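Local coordinates for protein D-alanyl-D-alanine carboxypeptidase (Vibrio cholerae, PDB 5TR7) that probably trims terminal D-alanine from peptidoglycan precursor peptides, as a penicillin-binding serine carboxypeptidase of the S11 family, at residues S194-T202 with V213-R222; A3-V12 with A23-L31. One frame throughout, in Å; residues are numbered along the deposited sequence.

Interaction 1: S194-T202 with V213-R222; sequences SMNVDGIKT and VSSATEGNMR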
loop_
_atom_site.group_PDB
_atom_site.type_symbol
_atom_site.label_atom_id
_atom_site.label_comp_id
_atom_site.label_asym_id
_atom_site.label_seq_id
_atom_site.Cartn_x
_atom_site.Cartn_y
_atom_site.Cartn_z
ATOM N N SER A 194 5.677 -21.523 4.531
ATOM C CA SER A 194 7.050 -21.694 4.067
ATOM C C SER A 194 7.834 -20.371 3.999
ATOM O O SER A 194 9.046 -20.406 3.886
ATOM C CB SER A 194 7.115 -22.383 2.684
ATOM O OG SER A 194 6.523 -21.610 1.644
ATOM N N MET A 195 7.164 -19.230 4.023
ATOM C CA MET A 195 7.820 -17.908 3.855
ATOM C C MET A 195 7.424 -16.914 4.932
ATOM O O MET A 195 6.369 -17.023 5.519
ATOM C CB MET A 195 7.460 -17.237 2.532
ATOM C CG MET A 195 8.335 -17.530 1.336
ATOM S SD MET A 195 8.589 -16.010 0.272
ATOM C CE MET A 195 9.581 -16.823 -1.033
ATOM N N ASN A 196 8.295 -15.939 5.186
ATOM C CA ASN A 196 8.033 -14.890 6.152
ATOM C C ASN A 196 7.735 -13.580 5.399
ATOM O O ASN A 196 8.566 -12.693 5.287
ATOM C CB ASN A 196 9.195 -14.739 7.133
ATOM C CG ASN A 196 9.610 -16.097 7.795
ATOM O OD1 ASN A 196 9.228 -16.421 8.947
ATOM N ND2 ASN A 196 10.337 -16.942 7.021
ATOM N N VAL A 197 6.538 -13.514 4.846
ATOM C CA VAL A 197 6.000 -12.361 4.153
ATOM C C VAL A 197 5.242 -11.567 5.186
ATOM O O VAL A 197 4.324 -12.076 5.835
ATOM C CB VAL A 197 5.016 -12.800 3.086
ATOM C CG1 VAL A 197 4.443 -11.588 2.384
ATOM C CG2 VAL A 197 5.724 -13.711 2.085
ATOM N N ASP A 198 5.634 -10.317 5.392
ATOM C CA ASP A 198 5.006 -9.485 6.396
ATOM C C ASP A 198 4.416 -8.169 5.808
ATOM O O ASP A 198 4.121 -7.245 6.532
ATOM C CB ASP A 198 6.028 -9.253 7.547
ATOM C CG ASP A 198 7.264 -8.495 7.093
ATOM O OD1 ASP A 198 7.317 -8.089 5.895
ATOM O OD2 ASP A 198 8.198 -8.330 7.935
ATOM N N GLY A 199 4.227 -8.131 4.492
ATOM C CA GLY A 199 3.615 -7.016 3.818
ATOM C C GLY A 199 3.533 -7.307 2.317
ATOM O O GLY A 199 3.969 -8.350 1.865
ATOM N N ILE A 200 3.060 -6.368 1.518
ATOM C CA ILE A 200 2.646 -5.059 1.982
ATOM C C ILE A 200 1.201 -4.749 1.604
ATOM O O ILE A 200 0.319 -4.742 2.441
ATOM C CB ILE A 200 3.569 -3.957 1.437
ATOM C CG1 ILE A 200 5.032 -4.347 1.617
ATOM C CG2 ILE A 200 3.252 -2.606 2.048
ATOM C CD1 ILE A 200 6.021 -3.192 1.365
ATOM N N LYS A 201 0.944 -4.496 0.342
ATOM C CA LYS A 201 -0.370 -4.059 -0.036
ATOM C C LYS A 201 -0.776 -4.594 -1.377
ATOM O O LYS A 201 -0.049 -4.639 -2.326
ATOM C CB LYS A 201 -0.363 -2.522 -0.100
ATOM C CG LYS A 201 -1.709 -1.844 -0.335
ATOM C CD LYS A 201 -2.530 -1.914 0.924
ATOM C CE LYS A 201 -3.934 -1.352 0.729
ATOM N NZ LYS A 201 -4.879 -2.220 -0.026
ATOM N N THR A 202 -2.034 -4.794 -1.458
ATOM C CA THR A 202 -2.673 -5.368 -2.584
ATOM C C THR A 202 -3.507 -4.318 -3.364
ATOM O O THR A 202 -3.864 -3.307 -2.857
ATOM C CB THR A 202 -3.568 -6.427 -1.957
ATOM O OG1 THR A 202 -3.928 -7.374 -2.921
ATOM C CG2 THR A 202 -4.765 -5.804 -1.284
ATOM N N VAL A 213 2.357 -5.503 -3.779
ATOM C CA VAL A 213 3.663 -5.016 -3.305
ATOM C C VAL A 213 3.927 -5.909 -2.102
ATOM O O VAL A 213 3.180 -5.842 -1.145
ATOM C CB VAL A 213 3.684 -3.556 -2.902
ATOM C CG1 VAL A 213 5.060 -3.151 -2.431
ATOM C CG2 VAL A 213 3.392 -2.742 -4.092
ATOM N N SER A 214 4.970 -6.734 -2.141
ATOM C CA SER A 214 5.250 -7.616 -1.035
ATOM C C SER A 214 6.640 -7.415 -0.472
ATOM O O SER A 214 7.452 -6.826 -1.130
ATOM C CB SER A 214 5.096 -9.082 -1.488
ATOM O OG SER A 214 5.954 -9.346 -2.598
ATOM N N SER A 215 6.877 -7.883 0.768
ATOM C CA SER A 215 8.176 -7.885 1.350
ATOM C C SER A 215 8.273 -9.149 2.186
ATOM O O SER A 215 7.305 -9.545 2.774
ATOM C CB SER A 215 8.459 -6.630 2.209
ATOM O OG SER A 215 9.803 -6.613 2.661
ATOM N N ALA A 216 9.474 -9.715 2.292
ATOM C CA ALA A 216 9.696 -10.916 3.046
ATOM C C ALA A 216 11.092 -10.972 3.522
ATOM O O ALA A 216 11.974 -10.295 2.972
ATOM C CB ALA A 216 9.423 -12.153 2.141
ATOM N N THR A 217 11.295 -11.802 4.544
ATOM C CA THR A 217 12.614 -12.019 5.088
ATOM C C THR A 217 12.929 -13.511 5.117
ATOM O O THR A 217 12.031 -14.362 5.130
ATOM C CB THR A 217 12.788 -11.471 6.505
ATOM O OG1 THR A 217 11.873 -12.093 7.378
ATOM C CG2 THR A 217 12.565 -9.967 6.563
ATOM N N GLU A 218 14.228 -13.803 5.117
ATOM C CA GLU A 218 14.772 -15.196 5.182
ATOM C C GLU A 218 16.221 -14.999 5.611
ATOM O O GLU A 218 17.014 -14.332 4.938
ATOM C CB GLU A 218 14.639 -15.955 3.839
ATOM C CG GLU A 218 15.117 -17.403 3.906
ATOM C CD GLU A 218 15.251 -18.117 2.545
ATOM O OE1 GLU A 218 16.406 -18.512 2.212
ATOM O OE2 GLU A 218 14.247 -18.264 1.798
ATOM N N GLY A 219 16.550 -15.489 6.791
ATOM C CA GLY A 219 17.861 -15.277 7.330
ATOM C C GLY A 219 18.083 -13.790 7.513
ATOM O O GLY A 219 17.237 -13.095 8.059
ATOM N N ASN A 220 19.230 -13.305 7.037
ATOM C CA ASN A 220 19.535 -11.906 7.100
ATOM C C ASN A 220 19.102 -11.144 5.900
ATOM O O ASN A 220 19.469 -9.966 5.774
ATOM C CB ASN A 220 21.042 -11.700 7.264
ATOM C CG ASN A 220 21.506 -12.016 8.651
ATOM O OD1 ASN A 220 20.726 -12.500 9.522
ATOM N ND2 ASN A 220 22.737 -11.779 8.882
ATOM N N MET A 221 18.260 -11.756 5.052
ATOM C CA MET A 221 17.814 -11.079 3.855
ATOM C C MET A 221 16.433 -10.495 3.959
ATOM O O MET A 221 15.592 -11.011 4.681
ATOM C CB MET A 221 17.821 -12.056 2.686
ATOM C CG MET A 221 19.198 -12.616 2.353
ATOM S SD MET A 221 19.157 -13.885 1.057
ATOM C CE MET A 221 18.670 -15.421 1.899
ATOM N N ARG A 222 16.224 -9.401 3.238
ATOM C CA ARG A 222 14.914 -8.808 3.111
ATOM C C ARG A 222 14.781 -8.330 1.702
ATOM O O ARG A 222 15.692 -7.641 1.150
ATOM C CB ARG A 222 14.586 -7.687 4.070
ATOM C CG ARG A 222 13.170 -7.113 3.802
ATOM C CD ARG A 222 12.740 -5.952 4.693
ATOM N NE ARG A 222 12.279 -6.350 6.028
ATOM C CZ ARG A 222 11.078 -6.805 6.307
ATOM N NH1 ARG A 222 10.812 -7.110 7.524
ATOM N NH2 ARG A 222 10.144 -7.025 5.356
#
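Arg222 reaches from strand 221-230 over the intervening strand 209-218 to Asp198 on strand 196-205, and the two form a two-pronged, end-on salt bridge. Arg222 NH1 lies 2.9 Å from Asp198 OD2 and Arg222 NH2 lies 3.1 Å from Asp198 OD1, both bonds nearly straight and on syn lone pairs. The carboxylate and guanidinium planes are only 10° apart. Arginine suits the place because its planar group can serve several acceptors at once: Arg222 NH2 also donates to Ser215 OG at 2.7 Å, in the same plane, while Thr217 CG2 covers one face. The Glu218-Met221 type II' turn leads into the strand of Arg222, and a bend at chi3 (-79°) helps bring the guanidinium to Asp198. Tyr168 OH and Leu223 O add to the grip on Asp198 OD1 and Ser215 OG, and the negative charge is probably well compensated.

In the backbone, Thr217 N donates to Asn196 O and Asp198 N to Ser215 O. Ile200, which follows a cis peptide bond, and Lys201 both face Val213 in a classic beta bulge: Val213 O accepts from Ile200 N at 2.7 Å and from Lys201 N at 3.0 Å. Val213 N returns a nearly straight bond to Lys201 O. Ser215 N instead approaches Gly199 O from above the carbonyl plane.

Lys201, predicted to bind substrate, sends NZ to Ser98 OG and Thr202 O; with Thr202 it begins a Lys-Thr-Gly sequence, consistent with the KTG motif of penicillin-binding proteins. Strand 196-205 borders the sheet. Ile200 and Val213 pack on Met39 of helix 37-50, Ser215 and Arg222 reach Ile161 of helix 150-163, and Met195 and Ser214 meet Leu244 of helix 233-251.

Interaction 2: A3-V12 with A23-L31; sequences APQIAAKGYV and AEKEMDTKL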
loop_
_atom_site.group_PDB
_atom_site.type_symbol
_atom_site.label_atom_id
_atom_site.label_comp_id
_atom_site.label_asym_id
_atom_site.label_seq_id
_atom_site.Cartn_x
_atom_site.Cartn_y
_atom_site.Cartn_z
ATOM N N ALA A 3 16.814 -14.715 -14.512
ATOM C CA ALA A 3 15.592 -14.248 -13.860
ATOM C C ALA A 3 14.482 -15.122 -14.401
ATOM O O ALA A 3 14.522 -15.491 -15.566
ATOM C CB ALA A 3 15.318 -12.782 -14.186
ATOM N N PRO A 4 13.503 -15.488 -13.566
ATOM C CA PRO A 4 12.445 -16.330 -14.105
ATOM C C PRO A 4 11.424 -15.468 -14.833
ATOM O O PRO A 4 11.556 -14.227 -14.875
ATOM C CB PRO A 4 11.824 -16.963 -12.853
ATOM C CG PRO A 4 12.080 -15.958 -11.767
ATOM C CD PRO A 4 13.149 -14.988 -12.234
ATOM N N GLN A 5 10.467 -16.143 -15.458
ATOM C CA GLN A 5 9.417 -15.469 -16.168
ATOM C C GLN A 5 8.302 -15.343 -15.215
ATOM O O GLN A 5 7.971 -16.276 -14.496
ATOM C CB GLN A 5 9.041 -16.164 -17.463
ATOM C CG GLN A 5 10.243 -16.025 -18.391
ATOM C CD GLN A 5 9.942 -16.213 -19.864
ATOM O OE1 GLN A 5 8.781 -16.284 -20.282
ATOM N NE2 GLN A 5 10.995 -16.271 -20.663
ATOM N N ILE A 6 7.752 -14.142 -15.189
ATOM C CA ILE A 6 6.719 -13.785 -14.281
ATOM C C ILE A 6 5.546 -13.405 -15.094
ATOM O O ILE A 6 5.698 -12.650 -16.011
ATOM C CB ILE A 6 7.224 -12.571 -13.439
ATOM C CG1 ILE A 6 8.477 -12.928 -12.620
ATOM C CG2 ILE A 6 6.149 -11.998 -12.539
ATOM C CD1 ILE A 6 8.319 -14.079 -11.670
ATOM N N ALA A 7 4.382 -13.946 -14.819
ATOM C CA ALA A 7 3.176 -13.625 -15.623
ATOM C C ALA A 7 2.567 -12.311 -15.095
ATOM O O ALA A 7 1.595 -12.308 -14.346
ATOM C CB ALA A 7 2.170 -14.775 -15.525
ATOM N N ALA A 8 3.138 -11.180 -15.487
ATOM C CA ALA A 8 2.656 -9.915 -15.005
ATOM C C ALA A 8 3.024 -8.858 -16.004
ATOM O O ALA A 8 4.004 -8.999 -16.679
ATOM C CB ALA A 8 3.301 -9.608 -13.646
ATOM N N LYS A 9 2.275 -7.767 -16.065
ATOM C CA LYS A 9 2.574 -6.703 -17.027
ATOM C C LYS A 9 3.857 -5.915 -16.666
ATOM O O LYS A 9 4.579 -5.461 -17.545
ATOM C CB LYS A 9 1.362 -5.814 -17.148
ATOM C CG LYS A 9 1.403 -4.758 -18.249
ATOM C CD LYS A 9 0.294 -3.753 -17.994
ATOM C CE LYS A 9 0.233 -2.617 -18.991
ATOM N NZ LYS A 9 -0.773 -1.633 -18.487
ATOM N N GLY A 10 4.155 -5.790 -15.386
ATOM C CA GLY A 10 5.375 -5.144 -14.937
ATOM C C GLY A 10 5.789 -5.644 -13.556
ATOM O O GLY A 10 4.942 -5.991 -12.761
ATOM N N TYR A 11 7.078 -5.704 -13.273
ATOM C CA TYR A 11 7.501 -6.073 -11.935
ATOM C C TYR A 11 8.865 -5.582 -11.634
ATOM O O TYR A 11 9.612 -5.173 -12.535
ATOM C CB TYR A 11 7.469 -7.592 -11.737
ATOM C CG TYR A 11 8.425 -8.387 -12.630
ATOM C CD1 TYR A 11 9.756 -8.594 -12.265
ATOM C CD2 TYR A 11 7.992 -8.958 -13.823
ATOM C CE1 TYR A 11 10.610 -9.353 -13.057
ATOM C CE2 TYR A 11 8.839 -9.714 -14.613
ATOM C CZ TYR A 11 10.142 -9.913 -14.213
ATOM O OH TYR A 11 10.993 -10.664 -14.982
ATOM N N VAL A 12 9.148 -5.565 -10.335
ATOM C CA VAL A 12 10.472 -5.235 -9.850
ATOM C C VAL A 12 10.754 -6.024 -8.612
ATOM O O VAL A 12 9.856 -6.267 -7.817
ATOM C CB VAL A 12 10.727 -3.738 -9.667
ATOM C CG1 VAL A 12 9.781 -3.137 -8.691
ATOM C CG2 VAL A 12 12.147 -3.525 -9.166
ATOM N N ALA A 23 15.777 -7.993 -10.478
ATOM C CA ALA A 23 15.090 -8.354 -11.717
ATOM C C ALA A 23 13.990 -7.336 -11.919
ATOM O O ALA A 23 13.499 -6.740 -10.950
ATOM C CB ALA A 23 14.510 -9.759 -11.617
ATOM N N GLU A 24 13.545 -7.193 -13.153
ATOM C CA GLU A 24 12.486 -6.247 -13.462
ATOM C C GLU A 24 11.959 -6.386 -14.856
ATOM O O GLU A 24 12.637 -6.906 -15.708
ATOM C CB GLU A 24 13.016 -4.800 -13.300
ATOM C CG GLU A 24 14.086 -4.341 -14.280
ATOM C CD GLU A 24 13.568 -3.928 -15.681
ATOM O OE1 GLU A 24 12.375 -3.562 -15.897
ATOM O OE2 GLU A 24 14.404 -3.912 -16.592
ATOM N N LYS A 25 10.768 -5.844 -15.065
ATOM C CA LYS A 25 10.130 -5.766 -16.357
ATOM C C LYS A 25 9.276 -4.503 -16.324
ATOM O O LYS A 25 8.540 -4.259 -15.351
ATOM C CB LYS A 25 9.267 -6.975 -16.546
ATOM C CG LYS A 25 8.667 -7.086 -17.915
ATOM C CD LYS A 25 7.523 -8.085 -17.858
ATOM C CE LYS A 25 6.788 -8.076 -19.185
ATOM N NZ LYS A 25 5.626 -8.976 -19.081
ATOM N N GLU A 26 9.446 -3.632 -17.315
ATOM C CA GLU A 26 8.659 -2.398 -17.376
ATOM C C GLU A 26 8.713 -1.611 -16.065
ATOM O O GLU A 26 7.760 -0.959 -15.658
ATOM C CB GLU A 26 7.187 -2.743 -17.728
ATOM C CG GLU A 26 7.045 -3.445 -19.057
ATOM C CD GLU A 26 7.380 -2.546 -20.223
ATOM O OE1 GLU A 26 6.805 -1.469 -20.362
ATOM O OE2 GLU A 26 8.211 -2.932 -21.029
ATOM N N MET A 27 9.864 -1.700 -15.430
ATOM C CA MET A 27 10.133 -1.115 -14.127
ATOM C C MET A 27 9.767 0.385 -13.988
ATOM O O MET A 27 9.264 0.827 -12.940
ATOM C CB MET A 27 11.634 -1.268 -13.933
ATOM C CG MET A 27 12.176 -0.760 -12.632
ATOM S SD MET A 27 13.917 -1.098 -12.414
ATOM C CE MET A 27 14.661 0.159 -13.432
ATOM N N ASP A 28 10.074 1.140 -15.038
ATOM C CA ASP A 28 9.835 2.563 -15.025
ATOM C C ASP A 28 8.692 2.961 -15.937
ATOM O O ASP A 28 8.558 4.147 -16.258
ATOM C CB ASP A 28 11.113 3.338 -15.393
ATOM C CG ASP A 28 12.208 3.147 -14.388
ATOM O OD1 ASP A 28 11.959 3.219 -13.173
ATOM O OD2 ASP A 28 13.349 2.895 -14.809
ATOM N N THR A 29 7.822 2.023 -16.316
ATOM C CA THR A 29 6.739 2.486 -17.163
ATOM C C THR A 29 5.451 2.744 -16.326
ATOM O O THR A 29 5.034 1.959 -15.449
ATOM C CB THR A 29 6.545 1.672 -18.458
ATOM O OG1 THR A 29 6.280 0.300 -18.172
ATOM C CG2 THR A 29 7.672 1.833 -19.425
ATOM N N LYS A 30 4.881 3.902 -16.590
ATOM C CA LYS A 30 3.706 4.428 -15.912
ATOM C C LYS A 30 2.464 3.605 -16.002
ATOM O O LYS A 30 2.120 3.068 -17.051
ATOM C CB LYS A 30 3.413 5.897 -16.306
ATOM C CG LYS A 30 4.419 6.817 -15.609
ATOM C CD LYS A 30 4.343 8.264 -16.046
ATOM C CE LYS A 30 5.412 9.019 -15.266
ATOM N NZ LYS A 30 5.402 10.411 -15.739
ATOM N N LEU A 31 1.810 3.548 -14.849
ATOM C CA LEU A 31 0.606 2.801 -14.586
ATOM C C LEU A 31 -0.227 3.574 -13.599
ATOM O O LEU A 31 0.265 4.408 -12.857
ATOM C CB LEU A 31 0.963 1.543 -13.792
ATOM C CG LEU A 31 1.759 0.475 -14.458
ATOM C CD1 LEU A 31 2.245 -0.432 -13.327
ATOM C CD2 LEU A 31 0.901 -0.237 -15.508
#
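Lys25 sets its CB over one face of the Tyr11 ring, and the rest of its chain runs on past CE2 to the carbonyl of Ala8. Lys25 CB sits 3.8 Å from the centroid of the Tyr11 ring, 28° off the normal, a CH-pi contact. With CG anti to the backbone N (chi1 -174°) and the chain extended beyond it, Lys25 crosses the tyrosine at about a right angle and brings NZ within 2.9 Å of Ala8 O, to which it donates. Lysine fits because its long chain can touch a ring near its base while its tip binds a carbonyl.

The tyrosine takes a different rotamer: chi1 of 63° places CG between the backbone N and the carbonyl carbon, folding the ring across the partner strand. Lys25 N and Glu24 C lie over the same face as Lys25 CB, and Ile6 CG1 lies over the other, so the ring is sandwiched. Tyr11 CE1 also touches Ala23 CB at 4.2 Å. Ala23 CB meets Ala3 CB at 4.0 Å as well, the small side chains letting these pieces come close together. In the backbone, Tyr11 and Lys25 form a hydrogen-bonded antiparallel pair, Tyr11 N to Lys25 O and Lys25 N to Tyr11 O both at 2.9 Å.

The Glu24 chain curls back so that OE1 accepts from the N of Met27, the second residue of the Glu26-Thr29 type I turn. Lys9 is stretched out instead, its NZ passing 3.7 Å from Leu31 CD2.

Strand 21-25 forms one border of the sheet, and strand 10-15 lies between it and strand 221-230. Val12 packs on Val226 of that strand and on Ala154 of helix 150-163, which Met27 also meets at Tyr151; Tyr11 and Ile6 rest on Leu243 of helix 233-251.

How the interactions relate
Interactions 1 and 2 are hairpins at the two borders of one five-stranded antiparallel sheet. Their centres are 18 Å apart and their nearest atoms about 7 Å, without touching. Strand 221-230 connects them: it holds Arg222 of interaction 1 and neighbours strand 10-15 of interaction 2. Helices 150-163 and 233-251 contact both. Their relation to catalysis differs. Interaction 1 includes Lys201, whose side chain comes about 3 Å from that of Ser98 and about 4 Å from that of Ser35, the predicted acyl-ester nucleophile, consistent with the border strand lining the active site. Interaction 2 lies away from the annotated sites and joins the N-terminal segment to the other border.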